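Local coordinates for amino acid ABC transporter, binding protein (Thermus thermophilus, PDB 3VV5) that binds L-thialysine, (S)-2-aminoethyl-L-cysteine, as the solute-binding protein of an ABC transporter, probably delivering it for uptake, at residues A[51-54]-A[58-61]; A[71-76]-A[232-237]; A[144-149]-A[154-159]; A[177-182]-A[200-205]. One frame throughout, in Å; residues are numbered along the deposited sequence.

Interaction 1 (A[51-54]-A[58-61])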
loop_
_atom_site.group_PDB
_atom_site.type_symbol
_atom_site.label_atom_id
_atom_site.label_comp_id
_atom_site.label_asym_id
_atom_site.label_seq_id
_atom_site.Cartn_x
_atom_site.Cartn_y
_atom_site.Cartn_z
ATOM N N TYR A 51 -7.947 5.172 -0.118
ATOM C CA TYR A 51 -9.199 4.771 0.525
ATOM C C TYR A 51 -10.302 5.697 0.069
ATOM O O TYR A 51 -10.052 6.821 -0.361
ATOM C CB TYR A 51 -9.086 4.765 2.073
ATOM C CG TYR A 51 -8.973 6.146 2.684
ATOM C CD1 TYR A 51 -10.114 6.802 3.193
ATOM C CD2 TYR A 51 -7.737 6.817 2.729
ATOM C CE1 TYR A 51 -10.036 8.091 3.735
ATOM C CE2 TYR A 51 -7.641 8.143 3.282
ATOM C CZ TYR A 51 -8.798 8.749 3.783
ATOM O OH TYR A 51 -8.750 10.026 4.313
ATOM N N PHE A 52 -11.527 5.221 0.159
ATOM C CA PHE A 52 -12.675 6.077 -0.098
ATOM C C PHE A 52 -13.098 6.740 1.195
ATOM O O PHE A 52 -13.379 6.051 2.190
ATOM C CB PHE A 52 -13.837 5.272 -0.693
ATOM C CG PHE A 52 -13.622 4.878 -2.113
ATOM C CD1 PHE A 52 -13.991 5.733 -3.151
ATOM C CD2 PHE A 52 -13.033 3.646 -2.428
ATOM C CE1 PHE A 52 -13.786 5.377 -4.484
ATOM C CE2 PHE A 52 -12.848 3.270 -3.759
ATOM C CZ PHE A 52 -13.209 4.150 -4.793
ATOM N N ASP A 53 -13.157 8.070 1.189
ATOM C CA ASP A 53 -13.466 8.791 2.428
ATOM C C ASP A 53 -14.963 8.706 2.741
ATOM O O ASP A 53 -15.718 8.002 2.050
ATOM C CB ASP A 53 -12.981 10.245 2.364
ATOM C CG ASP A 53 -13.689 11.063 1.273
ATOM O OD1 ASP A 53 -13.194 12.160 0.925
ATOM O OD2 ASP A 53 -14.726 10.612 0.741
ATOM N N GLU A 54 -15.390 9.444 3.761
ATOM C CA GLU A 54 -16.789 9.398 4.242
ATOM C C GLU A 54 -17.816 10.074 3.317
ATOM O O GLU A 54 -19.026 9.994 3.549
ATOM C CB GLU A 54 -16.869 9.960 5.668
ATOM C CG GLU A 54 -16.029 9.171 6.686
ATOM C CD GLU A 54 -16.691 7.857 7.109
ATOM O OE1 GLU A 54 -17.828 7.587 6.668
ATOM O OE2 GLU A 54 -16.083 7.095 7.900
ATOM N N LEU A 58 -12.214 8.975 -3.527
ATOM C CA LEU A 58 -10.917 8.347 -3.353
ATOM C C LEU A 58 -9.908 9.397 -2.900
ATOM O O LEU A 58 -9.791 10.478 -3.510
ATOM C CB LEU A 58 -10.486 7.760 -4.694
ATOM C CG LEU A 58 -9.364 6.760 -4.875
ATOM C CD1 LEU A 58 -9.442 5.622 -3.859
ATOM C CD2 LEU A 58 -9.499 6.231 -6.316
ATOM N N THR A 59 -9.201 9.093 -1.818
ATOM C CA THR A 59 -8.190 10.001 -1.283
ATOM C C THR A 59 -7.113 9.201 -0.528
ATOM O O THR A 59 -7.053 7.942 -0.592
ATOM C CB THR A 59 -8.853 11.135 -0.426
ATOM O OG1 THR A 59 -7.884 12.115 -0.030
ATOM C CG2 THR A 59 -9.593 10.553 0.791
ATOM N N GLY A 60 -6.232 9.924 0.141
ATOM C CA GLY A 60 -5.135 9.305 0.866
ATOM C C GLY A 60 -3.794 9.799 0.349
ATOM O O GLY A 60 -3.717 10.444 -0.697
ATOM N N PHE A 61 -2.736 9.495 1.097
ATOM C CA PHE A 61 -1.361 9.848 0.699
ATOM C C PHE A 61 -1.024 9.488 -0.751
ATOM O O PHE A 61 -0.453 10.307 -1.497
ATOM C CB PHE A 61 -0.383 9.174 1.664
ATOM C CG PHE A 61 1.046 9.385 1.325
ATOM C CD1 PHE A 61 1.628 10.653 1.467
ATOM C CD2 PHE A 61 1.819 8.329 0.858
ATOM C CE1 PHE A 61 2.972 10.864 1.149
ATOM C CE2 PHE A 61 3.164 8.526 0.517
ATOM C CZ PHE A 61 3.747 9.796 0.667
#

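Interaction 2 (A[71-76]-A[232-237])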
loop_
_atom_site.group_PDB
_atom_site.type_symbol
_atom_site.label_atom_id
_atom_site.label_comp_id
_atom_site.label_asym_id
_atom_site.label_seq_id
_atom_site.Cartn_x
_atom_site.Cartn_y
_atom_site.Cartn_z
ATOM N N GLU A 71 -0.110 15.716 -12.546
ATOM C CA GLU A 71 -0.109 17.161 -12.791
ATOM C C GLU A 71 1.232 17.671 -13.298
ATOM O O GLU A 71 1.289 18.450 -14.264
ATOM C CB GLU A 71 -0.529 17.910 -11.532
ATOM C CG GLU A 71 -2.038 17.873 -11.300
ATOM C CD GLU A 71 -2.431 18.150 -9.856
ATOM O OE1 GLU A 71 -1.636 18.773 -9.109
ATOM O OE2 GLU A 71 -3.562 17.750 -9.477
ATOM N N ARG A 72 2.309 17.223 -12.667
ATOM C CA ARG A 72 3.657 17.583 -13.118
ATOM C C ARG A 72 3.949 17.090 -14.538
ATOM O O ARG A 72 4.670 17.754 -15.285
ATOM C CB ARG A 72 4.723 17.072 -12.142
ATOM C CG ARG A 72 6.188 17.488 -12.486
ATOM C CD ARG A 72 6.352 19.001 -12.736
ATOM N NE ARG A 72 7.760 19.376 -12.878
ATOM C CZ ARG A 72 8.541 19.679 -11.857
ATOM N NH1 ARG A 72 9.800 20.005 -12.057
ATOM N NH2 ARG A 72 8.062 19.660 -10.630
ATOM N N LEU A 73 3.383 15.938 -14.912
ATOM C CA LEU A 73 3.567 15.379 -16.263
ATOM C C LEU A 73 2.582 15.927 -17.303
ATOM O O LEU A 73 2.675 15.577 -18.484
ATOM C CB LEU A 73 3.475 13.857 -16.233
ATOM C CG LEU A 73 4.544 13.134 -15.436
ATOM C CD1 LEU A 73 4.131 11.664 -15.211
ATOM C CD2 LEU A 73 5.927 13.257 -16.121
ATOM N N GLY A 74 1.664 16.784 -16.862
ATOM C CA GLY A 74 0.648 17.409 -17.728
ATOM C C GLY A 74 -0.511 16.506 -18.125
ATOM O O GLY A 74 -1.039 16.607 -19.242
ATOM N N LEU A 75 -0.919 15.632 -17.209
ATOM C CA LEU A 75 -1.912 14.599 -17.502
ATOM C C LEU A 75 -3.110 14.685 -16.584
ATOM O O LEU A 75 -2.971 14.994 -15.412
ATOM C CB LEU A 75 -1.294 13.209 -17.337
ATOM C CG LEU A 75 -0.116 12.875 -18.241
ATOM C CD1 LEU A 75 0.647 11.636 -17.721
ATOM C CD2 LEU A 75 -0.622 12.691 -19.670
ATOM N N LYS A 76 -4.285 14.370 -17.113
ATOM C CA LYS A 76 -5.485 14.287 -16.278
ATOM C C LYS A 76 -5.499 12.879 -15.672
ATOM O O LYS A 76 -5.436 11.913 -16.398
ATOM C CB LYS A 76 -6.731 14.516 -17.123
ATOM C CG LYS A 76 -6.776 15.880 -17.829
ATOM C CD LYS A 76 -7.016 17.021 -16.828
ATOM C CE LYS A 76 -6.882 18.390 -17.474
ATOM N NZ LYS A 76 -5.456 18.678 -17.865
ATOM N N LEU A 232 7.547 8.356 -14.711
ATOM C CA LEU A 232 7.092 8.334 -13.325
ATOM C C LEU A 232 8.255 8.560 -12.370
ATOM O O LEU A 232 8.120 9.307 -11.391
ATOM C CB LEU A 232 6.322 7.035 -12.984
ATOM C CG LEU A 232 5.025 6.819 -13.779
ATOM C CD1 LEU A 232 4.475 5.393 -13.499
ATOM C CD2 LEU A 232 3.969 7.840 -13.403
ATOM N N ASN A 233 9.395 7.946 -12.651
ATOM C CA ASN A 233 10.594 8.175 -11.838
ATOM C C ASN A 233 11.009 9.639 -11.833
ATOM O O ASN A 233 11.404 10.190 -10.793
ATOM C CB ASN A 233 11.757 7.291 -12.329
ATOM C CG ASN A 233 11.713 5.896 -11.730
ATOM O OD1 ASN A 233 11.297 5.710 -10.582
ATOM N ND2 ASN A 233 12.138 4.922 -12.498
ATOM N N ARG A 234 10.954 10.257 -13.010
ATOM C CA ARG A 234 11.341 11.652 -13.144
ATOM C C ARG A 234 10.432 12.563 -12.294
ATOM O O ARG A 234 10.918 13.369 -11.500
ATOM C CB ARG A 234 11.341 12.097 -14.608
ATOM C CG ARG A 234 11.578 13.630 -14.753
ATOM C CD ARG A 234 11.591 14.143 -16.193
ATOM N NE ARG A 234 10.274 14.049 -16.847
ATOM C CZ ARG A 234 9.935 13.112 -17.734
ATOM N NH1 ARG A 234 8.726 13.126 -18.299
ATOM N NH2 ARG A 234 10.801 12.156 -18.068
ATOM N N ALA A 235 9.117 12.410 -12.441
ATOM C CA ALA A 235 8.161 13.194 -11.674
ATOM C C ALA A 235 8.300 12.976 -10.160
ATOM O O ALA A 235 8.221 13.929 -9.407
ATOM C CB ALA A 235 6.705 12.932 -12.156
ATOM N N LEU A 236 8.524 11.735 -9.718
ATOM C CA LEU A 236 8.705 11.444 -8.295
ATOM C C LEU A 236 9.932 12.173 -7.743
ATOM O O LEU A 236 9.856 12.843 -6.705
ATOM C CB LEU A 236 8.826 9.914 -8.037
ATOM C CG LEU A 236 9.053 9.492 -6.567
ATOM C CD1 LEU A 236 7.897 9.892 -5.679
ATOM C CD2 LEU A 236 9.346 7.960 -6.404
ATOM N N ALA A 237 11.049 12.068 -8.455
ATOM C CA ALA A 237 12.279 12.737 -8.044
ATOM C C ALA A 237 12.107 14.260 -8.015
ATOM O O ALA A 237 12.581 14.920 -7.085
ATOM C CB ALA A 237 13.451 12.339 -8.940
#

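Interaction 3 (A[144-149]-A[154-159])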
loop_
_atom_site.group_PDB
_atom_site.type_symbol
_atom_site.label_atom_id
_atom_site.label_comp_id
_atom_site.label_asym_id
_atom_site.label_seq_id
_atom_site.Cartn_x
_atom_site.Cartn_y
_atom_site.Cartn_z
ATOM N N VAL A 144 -3.694 -15.893 13.192
ATOM C CA VAL A 144 -3.253 -14.613 12.649
ATOM C C VAL A 144 -4.092 -14.208 11.428
ATOM O O VAL A 144 -4.341 -15.029 10.541
ATOM C CB VAL A 144 -1.706 -14.641 12.347
ATOM C CG1 VAL A 144 -1.218 -13.346 11.699
ATOM C CG2 VAL A 144 -0.929 -14.876 13.622
ATOM N N GLY A 145 -4.541 -12.949 11.401
ATOM C CA GLY A 145 -5.312 -12.407 10.267
ATOM C C GLY A 145 -4.466 -11.500 9.373
ATOM O O GLY A 145 -3.802 -10.585 9.875
ATOM N N VAL A 146 -4.506 -11.757 8.061
ATOM C CA VAL A 146 -3.813 -10.934 7.026
ATOM C C VAL A 146 -4.651 -10.748 5.764
ATOM O O VAL A 146 -5.456 -11.618 5.390
ATOM C CB VAL A 146 -2.491 -11.586 6.569
ATOM C CG1 VAL A 146 -1.468 -11.535 7.664
ATOM C CG2 VAL A 146 -2.743 -13.024 6.152
ATOM N N GLN A 147 -4.430 -9.628 5.079
ATOM C CA GLN A 147 -4.986 -9.430 3.750
ATOM C C GLN A 147 -4.350 -10.382 2.731
ATOM O O GLN A 147 -3.132 -10.572 2.739
ATOM C CB GLN A 147 -4.783 -7.982 3.283
ATOM C CG GLN A 147 -5.573 -7.708 2.034
ATOM C CD GLN A 147 -5.476 -6.296 1.530
ATOM O OE1 GLN A 147 -4.657 -5.492 1.998
ATOM N NE2 GLN A 147 -6.314 -5.980 0.542
ATOM N N VAL A 148 -5.173 -10.954 1.845
ATOM C CA VAL A 148 -4.678 -11.845 0.796
ATOM C C VAL A 148 -3.743 -11.113 -0.172
ATOM O O VAL A 148 -3.921 -9.917 -0.458
ATOM C CB VAL A 148 -5.835 -12.539 -0.002
ATOM C CG1 VAL A 148 -6.664 -11.511 -0.783
ATOM C CG2 VAL A 148 -5.283 -13.646 -0.922
ATOM N N GLY A 149 -2.729 -11.835 -0.636
ATOM C CA GLY A 149 -1.840 -11.347 -1.679
ATOM C C GLY A 149 -0.850 -10.313 -1.180
ATOM O O GLY A 149 -0.241 -9.622 -1.974
ATOM N N GLU A 154 2.699 -13.285 3.262
ATOM C CA GLU A 154 3.974 -13.970 3.006
ATOM C C GLU A 154 4.777 -14.122 4.303
ATOM O O GLU A 154 5.288 -15.209 4.605
ATOM C CB GLU A 154 4.768 -13.213 1.930
ATOM C CG GLU A 154 6.236 -13.625 1.767
ATOM C CD GLU A 154 7.019 -12.668 0.870
ATOM O OE1 GLU A 154 8.175 -12.352 1.226
ATOM O OE2 GLU A 154 6.475 -12.221 -0.172
ATOM N N ALA A 155 4.836 -13.049 5.091
ATOM C CA ALA A 155 5.552 -13.068 6.363
ATOM C C ALA A 155 4.929 -14.015 7.378
ATOM O O ALA A 155 5.658 -14.733 8.066
ATOM C CB ALA A 155 5.652 -11.675 6.950
ATOM N N ALA A 156 3.598 -14.006 7.479
ATOM C CA ALA A 156 2.885 -14.938 8.362
ATOM C C ALA A 156 3.170 -16.397 7.994
ATOM O O ALA A 156 3.316 -17.245 8.880
ATOM C CB ALA A 156 1.378 -14.668 8.364
ATOM N N GLN A 157 3.271 -16.676 6.698
ATOM C CA GLN A 157 3.575 -18.034 6.212
ATOM C C GLN A 157 4.986 -18.531 6.560
ATOM O O GLN A 157 5.243 -19.733 6.551
ATOM C CB GLN A 157 3.327 -18.125 4.699
ATOM C CG GLN A 157 1.853 -18.236 4.310
ATOM C CD GLN A 157 1.604 -17.986 2.831
ATOM O OE1 GLN A 157 2.460 -17.451 2.112
ATOM N NE2 GLN A 157 0.414 -18.361 2.367
ATOM N N LYS A 158 5.893 -17.613 6.876
ATOM C CA LYS A 158 7.276 -17.964 7.221
ATOM C C LYS A 158 7.522 -18.096 8.732
ATOM O O LYS A 158 8.538 -18.649 9.141
ATOM C CB LYS A 158 8.265 -16.958 6.606
ATOM C CG LYS A 158 8.081 -16.734 5.094
ATOM C CD LYS A 158 8.958 -17.630 4.224
ATOM C CE LYS A 158 10.160 -16.851 3.668
ATOM N NZ LYS A 158 11.048 -17.681 2.779
ATOM N N ILE A 159 6.612 -17.578 9.552
ATOM C CA ILE A 159 6.729 -17.681 11.012
ATOM C C ILE A 159 6.273 -19.070 11.518
ATOM O O ILE A 159 5.108 -19.444 11.356
ATOM C CB ILE A 159 5.948 -16.548 11.715
ATOM C CG1 ILE A 159 6.435 -15.173 11.229
ATOM C CG2 ILE A 159 6.051 -16.662 13.245
ATOM C CD1 ILE A 159 5.449 -14.040 11.509
#

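Interaction 4 (A[177-182]-A[200-205])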
loop_
_atom_site.group_PDB
_atom_site.type_symbol
_atom_site.label_atom_id
_atom_site.label_comp_id
_atom_site.label_asym_id
_atom_site.label_seq_id
_atom_site.Cartn_x
_atom_site.Cartn_y
_atom_site.Cartn_z
ATOM N N ASP A 177 -12.037 -8.370 12.806
ATOM C CA ASP A 177 -11.982 -9.699 13.445
ATOM C C ASP A 177 -11.056 -9.772 14.657
ATOM O O ASP A 177 -11.295 -10.546 15.589
ATOM C CB ASP A 177 -11.681 -10.798 12.432
ATOM C CG ASP A 177 -12.945 -11.381 11.831
ATOM O OD1 ASP A 177 -14.037 -10.863 12.143
ATOM O OD2 ASP A 177 -12.855 -12.360 11.063
ATOM N N LEU A 178 -10.011 -8.947 14.653
ATOM C CA LEU A 178 -9.162 -8.770 15.837
ATOM C C LEU A 178 -9.961 -8.135 16.981
ATOM O O LEU A 178 -9.879 -8.575 18.133
ATOM C CB LEU A 178 -7.922 -7.932 15.510
ATOM C CG LEU A 178 -7.009 -7.525 16.671
ATOM C CD1 LEU A 178 -6.281 -8.750 17.233
ATOM C CD2 LEU A 178 -6.037 -6.428 16.236
ATOM N N LEU A 179 -10.754 -7.120 16.659
ATOM C CA LEU A 179 -11.557 -6.438 17.670
ATOM C C LEU A 179 -12.641 -7.379 18.199
ATOM O O LEU A 179 -13.009 -7.330 19.372
ATOM C CB LEU A 179 -12.163 -5.144 17.097
ATOM C CG LEU A 179 -11.240 -3.954 16.790
ATOM C CD1 LEU A 179 -11.978 -2.869 15.980
ATOM C CD2 LEU A 179 -10.656 -3.370 18.054
ATOM N N ALA A 180 -13.104 -8.262 17.325
ATOM C CA ALA A 180 -14.154 -9.213 17.634
ATOM C C ALA A 180 -13.630 -10.406 18.444
ATOM O O ALA A 180 -14.416 -11.133 19.057
ATOM C CB ALA A 180 -14.811 -9.686 16.363
ATOM N N GLY A 181 -12.312 -10.602 18.436
ATOM C CA GLY A 181 -11.682 -11.701 19.154
ATOM C C GLY A 181 -11.666 -12.983 18.351
ATOM O O GLY A 181 -11.417 -14.058 18.902
ATOM N N ARG A 182 -11.917 -12.877 17.045
ATOM C CA ARG A 182 -11.918 -14.050 16.169
ATOM C C ARG A 182 -10.526 -14.366 15.605
ATOM O O ARG A 182 -10.279 -15.457 15.075
ATOM C CB ARG A 182 -12.986 -13.920 15.080
ATOM C CG ARG A 182 -14.274 -13.255 15.600
ATOM C CD ARG A 182 -15.534 -14.051 15.295
ATOM N NE ARG A 182 -15.925 -13.972 13.886
ATOM C CZ ARG A 182 -16.814 -13.110 13.389
ATOM N NH1 ARG A 182 -17.425 -12.221 14.177
ATOM N NH2 ARG A 182 -17.091 -13.141 12.090
ATOM N N ARG A 200 -10.180 5.139 15.498
ATOM C CA ARG A 200 -11.222 4.415 16.213
ATOM C C ARG A 200 -11.115 4.540 17.742
ATOM O O ARG A 200 -11.935 3.965 18.482
ATOM C CB ARG A 200 -11.225 2.945 15.784
ATOM C CG ARG A 200 -11.444 2.742 14.279
ATOM C CD ARG A 200 -11.440 1.284 13.941
ATOM N NE ARG A 200 -11.536 1.068 12.501
ATOM C CZ ARG A 200 -12.229 0.087 11.929
ATOM N NH1 ARG A 200 -12.906 -0.791 12.677
ATOM N NH2 ARG A 200 -12.243 -0.015 10.599
ATOM N N LYS A 201 -10.130 5.311 18.206
ATOM C CA LYS A 201 -9.860 5.506 19.629
ATOM C C LYS A 201 -9.681 4.147 20.348
ATOM O O LYS A 201 -10.399 3.802 21.286
ATOM C CB LYS A 201 -10.903 6.451 20.277
ATOM C CG LYS A 201 -10.888 7.848 19.606
ATOM C CD LYS A 201 -12.198 8.630 19.746
ATOM C CE LYS A 201 -12.121 9.625 20.897
ATOM N NZ LYS A 201 -13.252 10.617 20.849
ATOM N N LEU A 202 -8.675 3.408 19.873
ATOM C CA LEU A 202 -8.379 2.044 20.333
ATOM C C LEU A 202 -7.104 1.955 21.186
ATOM O O LEU A 202 -6.633 0.853 21.497
ATOM C CB LEU A 202 -8.279 1.100 19.126
ATOM C CG LEU A 202 -9.579 0.965 18.300
ATOM C CD1 LEU A 202 -9.356 0.210 16.992
ATOM C CD2 LEU A 202 -10.698 0.332 19.093
ATOM N N GLU A 203 -6.552 3.107 21.553
ATOM C CA GLU A 203 -5.337 3.194 22.379
ATOM C C GLU A 203 -5.379 2.282 23.610
ATOM O O GLU A 203 -4.353 1.705 24.000
ATOM C CB GLU A 203 -5.091 4.636 22.827
ATOM C CG GLU A 203 -4.815 5.635 21.700
ATOM C CD GLU A 203 -6.073 6.168 21.010
ATOM O OE1 GLU A 203 -7.198 5.741 21.350
ATOM O OE2 GLU A 203 -5.930 7.033 20.116
ATOM N N ASN A 204 -6.567 2.135 24.194
ATOM C CA ASN A 204 -6.770 1.298 25.374
ATOM C C ASN A 204 -7.257 -0.110 25.085
ATOM O O ASN A 204 -7.519 -0.859 26.016
ATOM C CB ASN A 204 -7.738 1.982 26.337
ATOM C CG ASN A 204 -7.187 3.265 26.879
ATOM O OD1 ASN A 204 -6.003 3.349 27.219
ATOM N ND2 ASN A 204 -8.035 4.291 26.952
ATOM N N THR A 205 -7.355 -0.487 23.810
ATOM C CA THR A 205 -7.812 -1.833 23.462
ATOM C C THR A 205 -6.810 -2.630 22.604
ATOM O O THR A 205 -6.741 -3.850 22.725
ATOM C CB THR A 205 -9.282 -1.859 22.893
ATOM O OG1 THR A 205 -9.285 -2.118 21.491
ATOM C CG2 THR A 205 -10.016 -0.557 23.163
#

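Interaction 1 (A[51-54]-A[58-61])
The rings of Y51 and F52 each carry a methyl group of the opposite strand on one face. T59 CG2 sits over the Y51 ring, 4.0 Å from the ring centroid, a CH-pi contact. The glycine next in line comes in obliquely, with G60 CA 3.7 Å from Y51 CE2. On the F52 ring, L58 CD1 lies over the middle of one face, 11° off the normal, in a second CH-pi contact. F52 CE1 also touches L58 CB at 4.1 Å. D53 adds its CB to T59 CG2 from across, at 3.7 Å. Its OD2 turns instead to the N atoms of R55 and Q57, within the turn of the hairpin.

The two strands are antiparallel. Y51 and T59 form a hydrogen-bonded pair: T59 N gives a nearly straight bond of 2.8 Å to Y51 O. The return bond, Y51 N to T59 O at 2.9 Å, comes in tilted 22° from the carbonyl plane. F52 and L58 are the non-hydrogen-bonded pair and place their side chains on the other face. Y51 CG stands between the backbone N and the carbonyl carbon (chi1 70°), which lays the ring beside T59. W252 of helix 244-253 touches both Y51 and T59.

G60 is the N-cap of helix 61-72. A CB there would press on Y51 CD2 and on the preceding carbonyl oxygen, which calls for glycine. The two backbone bonds fix the register of this surface hairpin, while methyl-on-ring packing probably limits how its aromatic side chains turn.

Interaction 2 (A[71-76]-A[232-237])
L73 packs its branched end against L232, R234 and A235 of helix 226-242. Its CB meets nothing on that helix; contact starts one atom further out. CG lies beside the backbone N (chi1 -64°), which brings the branch round to the other helix. CG rests on A235 CB at 3.9 Å. From there the two methyls part. CD1 reaches L232 CD2 at 4.2 Å and keeps a like distance from A235 CB. CD2 stays near A235 CB and also meets R234 NH1 at 3.5 Å, with the methyl set obliquely to the guanidinium.

The leucine stands at the end of helix 61-72. G74 follows with positive phi and closes a Schellman motif, G74 N bonding back to E71 O at 3.1 Å. K33 NZ takes up the carbonyl oxygens of L73 and G74. Both helices belong to a lobe of the periplasmic-binding-protein fold, to which the chain returns along strand 206-222 before helix 226-242. An alanine here would keep only CB, so A235 and L232 would probably lose an apolar neighbour and the R234 guanidinium would be freer to turn.

R234 is extended from CA to CD and then bends at chi3 (67°), which swings NH1 back to the leucine. F29 of helix 29-35 touches both L73 and R234. I69, one turn earlier in helix 61-72, meets L232 and A235.

Interaction 3 (A[144-149]-A[154-159])
Q147 NE2 is gripped by E43 OE2 and Q169 O, one residue past V146, whose side chain packs on A156. The chain of Q147 is fully extended to CD, with CG anti to the backbone N (chi1 -169°). This carries the amide well away from helix 154-158, and the residue touches the bound L-thialysine. Q147 O receives the hydroxyl of T150, so the polar residue is tied at both its backbone and its side chain.

The contact between strand and helix is wholly apolar. V146 CG1 meets A156 CB at 4.3 Å. V144, two residues earlier on the same side of the strand, meets the same methyl with its own CG1 at 4.4 Å. The valines reach it from different torsions: CG1 is anti to N in V144 and beside N in V146. One alanine methyl thus sits against two branched side chains. The backbones lie 7.5 Å apart between V144 CA and A156 CA, a close approach suited to so small a residue.

V165 of strand 164-168 touches V146 and A156, and I187 of strand 185-189 touches both valines. Strand 143-147, helix 151-158 and the parallel strand 164-168 together form a beta-alpha-beta unit, with pocket residues Q147, T150, T151 and Y152 gathered where strand passes into helix.

Interaction 4 (A[177-182]-A[200-205])
This is a small, mainly apolar contact at the periphery of the fold, between the end of helix 171-180 and the loop that follows helix 190-200. L179 carries one side of it alone. Its CD2 meets L202 CD2 at 3.8 Å, the two leucines reaching toward each other tip to tip. The same methyl lies 3.9 Å from T205 OG1, the T205 side chain crossing that of L179 at about a right angle. CD1 turns to R200 NH1 at 4.0 Å, oblique to the guanidinium. R200 is extended from CG to NE, which brings its end this far along the leucine. A serine in place of L179 would probably leave L202 without its apolar partner and open a gap between helix end and loop.

Both segments use Schellman motifs to leave their helices, at G181 and at K201, each with positive phi. The loop is then tightened by T205 N bonding L202 O at 2.8 Å. R182 and D177 form a long charge pair of 3.8 Å between NH2 and OD1, the carboxylate oxygen standing over the guanidinium face. L206, the first residue of strand 206-222, touches L178 and L179, so that strand's start flanks the contact between helix and loop.

Interaction 1 is the surface contact of the four and the one whose segments share hydrogen bonds. Interactions 2 and 3 are buried and purely nonpolar between side-chain carbons, apart from the arginine of interaction 2. Interaction 4 is partly buried and resembles interaction 2, a leucine near a helix end against a leucine and an arginine, with a threonine hydroxyl nearby. Interactions 1 and 2 are linked along the chain: strand 58-59 leads into helix 61-72, whose end packs in interaction 2. Interaction 3 includes a ligand-pocket residue; interactions 2 and 4 lie far out on opposite sides of the chain's centre, about 40 Å apart between their centres.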